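Local atomic coordinates of tRNA(Phe) 7-((3-amino-3-carboxypropyl)-4-demethylwyosine(37)-N(4))-methyltransferase 1 (Pyrococcus horikoshii, PDB entry 2IT3), a protein that probably methylates the N-4 position of a wyosine precursor at position 37 of tRNA(Phe), using S-adenosyl-L-methionine, on the pathway to wyosine derivatives. Residues S55-V60 with A72-K77; M63-D68 with H94-L99; L99-R104 with M153-G158. All blocks are in the same frame, centred on the assembly; numbering follows the deposited sequence.

Interaction 1 of 3, residues S55-V60 with A72-K77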
loop_
_atom_site.group_PDB
_atom_site.type_symbol
_atom_site.label_atom_id
_atom_site.label_comp_id
_atom_site.label_asym_id
_atom_site.label_seq_id
_atom_site.Cartn_x
_atom_site.Cartn_y
_atom_site.Cartn_z
ATOM N N SER A 55 14.992 2.114 -3.794
ATOM C CA SER A 55 14.935 0.660 -3.835
ATOM C C SER A 55 14.331 0.108 -2.539
ATOM O O SER A 55 14.044 0.852 -1.605
ATOM C CB SER A 55 16.339 0.076 -4.056
ATOM O OG SER A 55 17.202 0.348 -2.964
ATOM N N GLY A 56 14.139 -1.202 -2.498
ATOM C CA GLY A 56 13.574 -1.823 -1.315
ATOM C C GLY A 56 14.415 -1.507 -0.090
ATOM O O GLY A 56 15.578 -1.107 -0.207
ATOM N N ARG A 57 13.824 -1.654 1.089
ATOM C CA ARG A 57 14.564 -1.393 2.305
ATOM C C ARG A 57 13.913 -2.026 3.516
ATOM O O ARG A 57 12.686 -2.168 3.588
ATOM C CB ARG A 57 14.724 0.108 2.541
ATOM C CG ARG A 57 13.468 0.815 2.977
ATOM C CD ARG A 57 13.786 2.216 3.470
ATOM N NE ARG A 57 12.871 2.637 4.532
ATOM C CZ ARG A 57 11.571 2.853 4.360
ATOM N NH1 ARG A 57 11.026 2.699 3.158
ATOM N NH2 ARG A 57 10.814 3.197 5.393
ATOM N N ILE A 58 14.766 -2.418 4.452
ATOM C CA ILE A 58 14.358 -3.021 5.702
ATOM C C ILE A 58 14.720 -1.971 6.742
ATOM O O ILE A 58 15.716 -1.266 6.591
ATOM C CB ILE A 58 15.138 -4.326 5.951
ATOM C CG1 ILE A 58 14.830 -5.323 4.830
ATOM C CG2 ILE A 58 14.803 -4.887 7.329
ATOM C CD1 ILE A 58 15.563 -6.675 4.959
ATOM N N SER A 59 13.904 -1.839 7.782
ATOM C CA SER A 59 14.176 -0.849 8.811
ATOM C C SER A 59 13.610 -1.249 10.154
ATOM O O SER A 59 12.758 -2.131 10.251
ATOM C CB SER A 59 13.564 0.506 8.439
ATOM O OG SER A 59 14.134 1.021 7.257
ATOM N N VAL A 60 14.083 -0.544 11.178
ATOM C CA VAL A 60 13.666 -0.729 12.557
ATOM C C VAL A 60 13.436 0.698 13.039
ATOM O O VAL A 60 14.350 1.517 12.970
ATOM C CB VAL A 60 14.792 -1.375 13.397
ATOM C CG1 VAL A 60 14.388 -1.436 14.865
ATOM C CG2 VAL A 60 15.103 -2.774 12.869
ATOM N N ALA A 72 8.734 9.961 14.242
ATOM C CA ALA A 72 9.340 8.682 13.919
ATOM C C ALA A 72 10.853 8.762 13.966
ATOM O O ALA A 72 11.470 9.670 13.399
ATOM C CB ALA A 72 8.894 8.226 12.555
ATOM N N LYS A 73 11.447 7.803 14.659
ATOM C CA LYS A 73 12.888 7.728 14.783
ATOM C C LYS A 73 13.311 6.360 14.267
ATOM O O LYS A 73 12.793 5.340 14.715
ATOM C CB LYS A 73 13.299 7.889 16.247
ATOM C CG LYS A 73 14.772 7.624 16.501
ATOM C CD LYS A 73 15.100 7.709 17.977
ATOM C CE LYS A 73 16.545 7.305 18.244
ATOM N NZ LYS A 73 16.886 7.394 19.691
ATOM N N TRP A 74 14.241 6.342 13.319
ATOM C CA TRP A 74 14.727 5.092 12.745
ATOM C C TRP A 74 15.964 4.580 13.477
ATOM O O TRP A 74 16.977 5.262 13.553
ATOM C CB TRP A 74 15.028 5.291 11.257
ATOM C CG TRP A 74 13.927 4.770 10.368
ATOM C CD1 TRP A 74 13.899 3.564 9.721
ATOM C CD2 TRP A 74 12.667 5.399 10.092
ATOM N NE1 TRP A 74 12.706 3.404 9.065
ATOM C CE2 TRP A 74 11.927 4.512 9.274
ATOM C CE3 TRP A 74 12.088 6.621 10.456
ATOM C CZ2 TRP A 74 10.639 4.806 8.817
ATOM C CZ3 TRP A 74 10.803 6.915 9.999
ATOM C CH2 TRP A 74 10.096 6.009 9.189
ATOM N N LEU A 75 15.877 3.375 14.023
ATOM C CA LEU A 75 16.997 2.795 14.760
ATOM C C LEU A 75 17.938 2.030 13.838
ATOM O O LEU A 75 19.029 1.636 14.238
ATOM C CB LEU A 75 16.466 1.879 15.867
ATOM C CG LEU A 75 15.387 2.570 16.710
ATOM C CD1 LEU A 75 14.692 1.582 17.614
ATOM C CD2 LEU A 75 16.014 3.692 17.511
ATOM N N GLY A 76 17.511 1.824 12.600
ATOM C CA GLY A 76 18.331 1.120 11.638
ATOM C C GLY A 76 17.670 1.115 10.274
ATOM O O GLY A 76 16.443 1.032 10.184
ATOM N N LYS A 77 18.477 1.215 9.218
ATOM C CA LYS A 77 17.978 1.216 7.842
ATOM C C LYS A 77 18.919 0.454 6.933
ATOM O O LYS A 77 20.106 0.763 6.871
ATOM C CB LYS A 77 17.848 2.639 7.283
ATOM C CG LYS A 77 16.769 3.492 7.908
ATOM C CD LYS A 77 16.315 4.587 6.947
ATOM C CE LYS A 77 15.686 3.983 5.703
ATOM N NZ LYS A 77 15.006 4.990 4.838
#
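S59 turns its CB to the edge of the W74 indole. CB lies in the ring plane, 3.1 Å from W74 NE1. S59 OG is also near NE1, but at too poor an angle to bond. On the same face of the sheet the K77 end, CE and NZ, comes against R57 CD and NE. R57 sets CG between its backbone N and carbonyl carbon (chi1 73°), and its chain bends at chi3. R57 NE and K77 NZ are 3.2 Å apart; both are donors and probably repel. The guanidinium reaches on to W74, where NH2 is 3.8 Å from CZ2 and the two planes are 50° apart. These residues belong to the beta hairpin of strands 48-63 and 73-78. L75 and G76 both face V60, which makes a classic beta bulge. V60 O takes L75 N at 2.6 Å and, weakly, G76 N. V60 N gives a straighter bond to G76 O at 3.0 Å. V60, on the other face, crosses L75 at about a right angle, with V60 CG1 4.0 Å from L75 CB. Both side chains also touch L99. I58 packs on helix 167-194.

Interaction 2 of 3, residues M63-D68 with H94-L99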
loop_
_atom_site.group_PDB
_atom_site.type_symbol
_atom_site.label_atom_id
_atom_site.label_comp_id
_atom_site.label_asym_id
_atom_site.label_seq_id
_atom_site.Cartn_x
_atom_site.Cartn_y
_atom_site.Cartn_z
HETATM N N MSE A 63 7.848 4.579 17.212
HETATM C CA MSE A 63 6.841 5.617 17.031
HETATM C C MSE A 63 5.636 5.366 17.936
HETATM O O MSE A 63 5.155 4.238 18.039
HETATM C CB MSE A 63 6.391 5.629 15.572
HETATM C CG MSE A 63 5.097 6.358 15.310
HETATM SE SE MSE A 63 4.657 6.273 13.437
HETATM C CE MSE A 63 5.502 7.907 12.881
ATOM N N PRO A 64 5.118 6.419 18.591
ATOM C CA PRO A 64 5.593 7.803 18.531
ATOM C C PRO A 64 6.787 8.049 19.447
ATOM O O PRO A 64 6.657 8.007 20.671
ATOM C CB PRO A 64 4.369 8.595 18.963
ATOM C CG PRO A 64 3.788 7.710 20.013
ATOM C CD PRO A 64 3.864 6.340 19.363
ATOM N N HIS A 65 7.946 8.302 18.848
ATOM C CA HIS A 65 9.161 8.565 19.608
ATOM C C HIS A 65 8.902 9.654 20.646
ATOM O O HIS A 65 7.969 10.442 20.508
ATOM C CB HIS A 65 10.287 8.998 18.668
ATOM C CG HIS A 65 11.566 9.336 19.372
ATOM N ND1 HIS A 65 12.188 8.467 20.242
ATOM C CD2 HIS A 65 12.343 10.444 19.327
ATOM C CE1 HIS A 65 13.294 9.025 20.703
ATOM N NE2 HIS A 65 13.410 10.226 20.163
ATOM N N PHE A 66 9.726 9.684 21.687
ATOM C CA PHE A 66 9.642 10.670 22.757
ATOM C C PHE A 66 11.004 11.306 23.055
ATOM O O PHE A 66 11.643 11.028 24.063
ATOM C CB PHE A 66 9.123 9.953 24.004
ATOM C CG PHE A 66 8.733 10.954 25.050
ATOM C CD1 PHE A 66 7.575 11.701 24.886
ATOM C CD2 PHE A 66 9.522 11.117 26.176
ATOM C CE1 PHE A 66 7.208 12.623 25.856
ATOM C CE2 PHE A 66 9.146 12.043 27.146
ATOM C CZ PHE A 66 7.991 12.800 26.989
ATOM N N GLY A 67 11.466 12.163 22.120
ATOM C CA GLY A 67 12.794 12.747 22.287
ATOM C C GLY A 67 12.925 14.121 21.621
ATOM O O GLY A 67 12.470 15.141 22.125
ATOM N N ASP A 68 13.621 14.127 20.467
ATOM C CA ASP A 68 13.866 15.386 19.770
ATOM C C ASP A 68 12.612 15.911 19.071
ATOM O O ASP A 68 12.653 16.412 17.955
ATOM C CB ASP A 68 14.968 15.152 18.738
ATOM C CG ASP A 68 15.771 16.433 18.563
ATOM O OD1 ASP A 68 15.217 17.388 18.016
ATOM O OD2 ASP A 68 16.933 16.463 18.960
ATOM N N HIS A 94 15.944 0.797 21.250
ATOM C CA HIS A 94 14.555 1.189 21.482
ATOM C C HIS A 94 14.343 1.768 22.877
ATOM O O HIS A 94 14.841 1.222 23.857
ATOM C CB HIS A 94 13.625 -0.010 21.309
ATOM C CG HIS A 94 12.196 0.289 21.638
ATOM N ND1 HIS A 94 11.581 1.467 21.277
ATOM C CD2 HIS A 94 11.269 -0.427 22.316
ATOM C CE1 HIS A 94 10.336 1.464 21.719
ATOM N NE2 HIS A 94 10.122 0.327 22.352
ATOM N N ARG A 95 13.586 2.861 22.962
ATOM C CA ARG A 95 13.305 3.499 24.245
ATOM C C ARG A 95 11.825 3.806 24.480
ATOM O O ARG A 95 11.258 3.382 25.484
ATOM C CB ARG A 95 14.118 4.792 24.390
ATOM C CG ARG A 95 15.623 4.583 24.364
ATOM C CD ARG A 95 16.075 3.635 25.467
ATOM N NE ARG A 95 17.420 3.128 25.211
ATOM C CZ ARG A 95 18.004 2.163 25.909
ATOM N NH1 ARG A 95 17.363 1.588 26.923
ATOM N NH2 ARG A 95 19.227 1.763 25.585
ATOM N N SER A 96 11.196 4.527 23.556
ATOM C CA SER A 96 9.793 4.888 23.725
ATOM C C SER A 96 8.931 4.648 22.500
ATOM O O SER A 96 9.429 4.468 21.389
ATOM C CB SER A 96 9.671 6.358 24.119
ATOM O OG SER A 96 10.108 7.201 23.063
ATOM N N GLY A 97 7.623 4.670 22.716
ATOM C CA GLY A 97 6.699 4.446 21.624
ATOM C C GLY A 97 6.648 2.990 21.203
ATOM O O GLY A 97 7.129 2.094 21.899
ATOM N N GLN A 98 6.060 2.755 20.045
ATOM C CA GLN A 98 5.942 1.408 19.521
ATOM C C GLN A 98 7.165 1.096 18.673
ATOM O O GLN A 98 7.661 1.949 17.943
ATOM C CB GLN A 98 4.688 1.309 18.667
ATOM C CG GLN A 98 3.541 2.139 19.210
ATOM C CD GLN A 98 2.396 2.222 18.231
ATOM O OE1 GLN A 98 2.608 2.343 17.016
ATOM N NE2 GLN A 98 1.174 2.172 18.748
ATOM N N LEU A 99 7.645 -0.133 18.777
ATOM C CA LEU A 99 8.796 -0.566 18.016
ATOM C C LEU A 99 8.316 -1.403 16.856
ATOM O O LEU A 99 7.597 -2.390 17.054
ATOM C CB LEU A 99 9.735 -1.399 18.893
ATOM C CG LEU A 99 10.938 -2.012 18.179
ATOM C CD1 LEU A 99 11.814 -0.912 17.569
ATOM C CD2 LEU A 99 11.719 -2.846 19.179
#
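M63, a selenomethionine, pairs with Q98 through the backbone as an antiparallel hydrogen-bonded pair. It continues the pairing of strands 48-63 and 98-112 at its end. M63 N donates a hydrogen bond to Q98 O, 2.7 Å away and in the carbonyl plane. Q98 N returns a bond to M63 O, whose place in the model is less sure. The Q98 side chain runs on past this bridge, and its OE1 accepts from W100 NE1. P64 follows a cis peptide bond. Its CD is 4.1 Å from G97 CA. G97 has a positive phi, and a side chain here would run into P64 O and the carbonyl carbon of M63. H65 comes next. Its ND1 lies 3.7 Å from S96 OG and makes a weak hydrogen bond to E62. E62, the residue before this segment, also accepts from H94 ND1 and R95 N, and so joins H65 to the H94-R95 turn. F66 meets S96 through its CB, 3.1 Å from S96 OG, while its ring leads away. F66 N lies 2.9 Å from the same OG, but the bond is bent (118°) and weak. The join thus rests mainly on the backbone pair at M63, and the weak bond to S96 probably constrains the exposed loop beyond it little.

Interaction 3 of 3, residues L99-R104 with M153-G158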
loop_
_atom_site.group_PDB
_atom_site.type_symbol
_atom_site.label_atom_id
_atom_site.label_comp_id
_atom_site.label_asym_id
_atom_site.label_seq_id
_atom_site.Cartn_x
_atom_site.Cartn_y
_atom_site.Cartn_z
ATOM N N LEU A 99 7.645 -0.133 18.777
ATOM C CA LEU A 99 8.796 -0.566 18.016
ATOM C C LEU A 99 8.316 -1.403 16.856
ATOM O O LEU A 99 7.597 -2.390 17.054
ATOM C CB LEU A 99 9.735 -1.399 18.893
ATOM C CG LEU A 99 10.938 -2.012 18.179
ATOM C CD1 LEU A 99 11.814 -0.912 17.569
ATOM C CD2 LEU A 99 11.719 -2.846 19.179
ATOM N N TRP A 100 8.740 -1.013 15.655
ATOM C CA TRP A 100 8.368 -1.687 14.414
ATOM C C TRP A 100 9.539 -2.135 13.559
ATOM O O TRP A 100 10.547 -1.446 13.453
ATOM C CB TRP A 100 7.530 -0.767 13.513
ATOM C CG TRP A 100 6.253 -0.285 14.103
ATOM C CD1 TRP A 100 6.092 0.754 14.971
ATOM C CD2 TRP A 100 4.955 -0.870 13.921
ATOM N NE1 TRP A 100 4.772 0.848 15.347
ATOM C CE2 TRP A 100 4.054 -0.136 14.718
ATOM C CE3 TRP A 100 4.468 -1.944 13.162
ATOM C CZ2 TRP A 100 2.681 -0.443 14.784
ATOM C CZ3 TRP A 100 3.104 -2.250 13.225
ATOM C CH2 TRP A 100 2.230 -1.503 14.032
ATOM N N PHE A 101 9.382 -3.293 12.931
ATOM C CA PHE A 101 10.372 -3.794 11.998
ATOM C C PHE A 101 9.618 -3.722 10.662
ATOM O O PHE A 101 8.583 -4.377 10.484
ATOM C CB PHE A 101 10.775 -5.225 12.362
ATOM C CG PHE A 101 11.584 -5.918 11.306
ATOM C CD1 PHE A 101 10.956 -6.626 10.286
ATOM C CD2 PHE A 101 12.974 -5.852 11.319
ATOM C CE1 PHE A 101 11.700 -7.261 9.290
ATOM C CE2 PHE A 101 13.729 -6.478 10.331
ATOM C CZ PHE A 101 13.092 -7.185 9.315
ATOM N N LEU A 102 10.125 -2.906 9.741
ATOM C CA LEU A 102 9.484 -2.686 8.449
ATOM C C LEU A 102 10.232 -3.204 7.225
ATOM O O LEU A 102 11.451 -3.277 7.201
ATOM C CB LEU A 102 9.246 -1.186 8.240
ATOM C CG LEU A 102 8.727 -0.324 9.390
ATOM C CD1 LEU A 102 8.739 1.127 8.943
ATOM C CD2 LEU A 102 7.310 -0.757 9.805
ATOM N N VAL A 103 9.465 -3.586 6.215
ATOM C CA VAL A 103 10.007 -4.036 4.945
ATOM C C VAL A 103 9.211 -3.195 3.972
ATOM O O VAL A 103 7.977 -3.261 3.969
ATOM C CB VAL A 103 9.700 -5.524 4.644
ATOM C CG1 VAL A 103 10.226 -5.886 3.255
ATOM C CG2 VAL A 103 10.326 -6.427 5.710
ATOM N N ARG A 104 9.903 -2.388 3.175
ATOM C CA ARG A 104 9.248 -1.536 2.194
ATOM C C ARG A 104 9.734 -1.902 0.796
ATOM O O ARG A 104 10.931 -2.104 0.559
ATOM C CB ARG A 104 9.538 -0.056 2.484
ATOM C CG ARG A 104 8.881 0.469 3.772
ATOM C CD ARG A 104 7.362 0.510 3.635
ATOM N NE ARG A 104 6.684 0.993 4.844
ATOM C CZ ARG A 104 6.271 0.212 5.839
ATOM N NH1 ARG A 104 6.471 -1.099 5.784
ATOM N NH2 ARG A 104 5.634 0.739 6.878
HETATM N N MSE A 153 5.947 -5.338 4.831
HETATM C CA MSE A 153 5.876 -5.908 6.172
HETATM C C MSE A 153 5.894 -4.817 7.231
HETATM O O MSE A 153 6.679 -3.875 7.149
HETATM C CB MSE A 153 7.047 -6.855 6.443
HETATM C CG MSE A 153 6.901 -8.242 5.864
HETATM SE SE MSE A 153 8.316 -9.374 6.518
HETATM C CE MSE A 153 7.364 -10.202 7.983
ATOM N N ASP A 154 5.025 -4.965 8.226
ATOM C CA ASP A 154 4.917 -4.040 9.345
ATOM C C ASP A 154 4.804 -4.875 10.632
ATOM O O ASP A 154 3.702 -5.174 11.097
ATOM C CB ASP A 154 3.672 -3.158 9.182
ATOM C CG ASP A 154 3.790 -2.192 8.018
ATOM O OD1 ASP A 154 3.790 -2.651 6.859
ATOM O OD2 ASP A 154 3.882 -0.968 8.263
ATOM N N VAL A 155 5.943 -5.249 11.202
ATOM C CA VAL A 155 5.959 -6.077 12.402
ATOM C C VAL A 155 6.136 -5.332 13.720
ATOM O O VAL A 155 7.147 -4.666 13.935
ATOM C CB VAL A 155 7.071 -7.145 12.309
ATOM C CG1 VAL A 155 6.993 -8.079 13.506
ATOM C CG2 VAL A 155 6.944 -7.928 11.006
ATOM N N LEU A 156 5.142 -5.446 14.599
ATOM C CA LEU A 156 5.197 -4.816 15.922
ATOM C C LEU A 156 6.077 -5.712 16.784
ATOM O O LEU A 156 5.771 -6.884 16.948
ATOM C CB LEU A 156 3.801 -4.749 16.544
ATOM C CG LEU A 156 3.729 -4.239 17.987
ATOM C CD1 LEU A 156 3.884 -2.706 18.017
ATOM C CD2 LEU A 156 2.388 -4.655 18.596
ATOM N N LEU A 157 7.165 -5.174 17.330
ATOM C CA LEU A 157 8.069 -5.991 18.147
ATOM C C LEU A 157 8.136 -5.598 19.610
ATOM O O LEU A 157 8.649 -6.358 20.433
ATOM C CB LEU A 157 9.483 -5.954 17.573
ATOM C CG LEU A 157 9.638 -6.449 16.137
ATOM C CD1 LEU A 157 11.071 -6.216 15.695
ATOM C CD2 LEU A 157 9.261 -7.923 16.050
ATOM N N GLY A 158 7.632 -4.414 19.935
ATOM C CA GLY A 158 7.672 -3.977 21.312
ATOM C C GLY A 158 7.063 -2.614 21.516
ATOM O O GLY A 158 6.633 -1.960 20.560
#
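L99-R104 and M153-G158 are neighbouring strands of the chain's antiparallel sheet, and L157 and G158 both face L99 in a classic beta bulge. F101 pairs with V155 and V103 with M153, each through two backbone bonds. At the bulge, L157 N meets L99 O almost straight (174°), and L99 N bonds to G158 O. Apolar contacts occupy both faces. On one, V103 and M153, a selenomethionine, lie side by side, and V103 CG2 is pressed to 3.4 Å from M153 CB. F101 CB packs at 3.5 Å on L157 CD1. The F101 ring goes on to helices 84-92 and 167-194. On the other face L156 CD1 sits 4.1 Å above the W100 ring, offset toward its rim. The contact also lies at the dimer interface: I173 of the second subunit packs on L156, its Y169 bonds L156 O, and its D154 OD2 accepts from D154 N. R104 bends at chi2 (-68°), which brings the edge of its guanidinium to D154. R104 NH2 forms a salt bridge to D154 OD2 at 2.8 Å, on the syn side of the carboxylate but tilted out of its plane. A leucine in place of R104 would probably leave D154 without this counter-charge, though R152 would remain. R104 NH1 bonds weakly to D154 OD1 and M153 O. It also bonds V103 O at 3.2 Å, in the guanidinium plane but above the V103 carbonyl plane.

Overall arrangement
The three contacts follow one antiparallel sheet from strand to strand. Strand 48-63 lies between its hairpin partner 73-78 and strand 98-112, which in turn pairs with 153-159. Interactions 1 and 3 are closest, with centres about 9 Å apart. S59 O to L102 N and R57 O to R104 N, both 2.8 Å, are probable hydrogen bonds between them. Interaction 2 lies nearer the surface, about 14 Å from interaction 1 and 13 Å from interaction 3, between centres. It shares L99 with interaction 3. L99 CD1 also packs 3.8 Å from V60 CG1 and from L75 CD1 of interaction 1. The second subunit touches interactions 2 and 3.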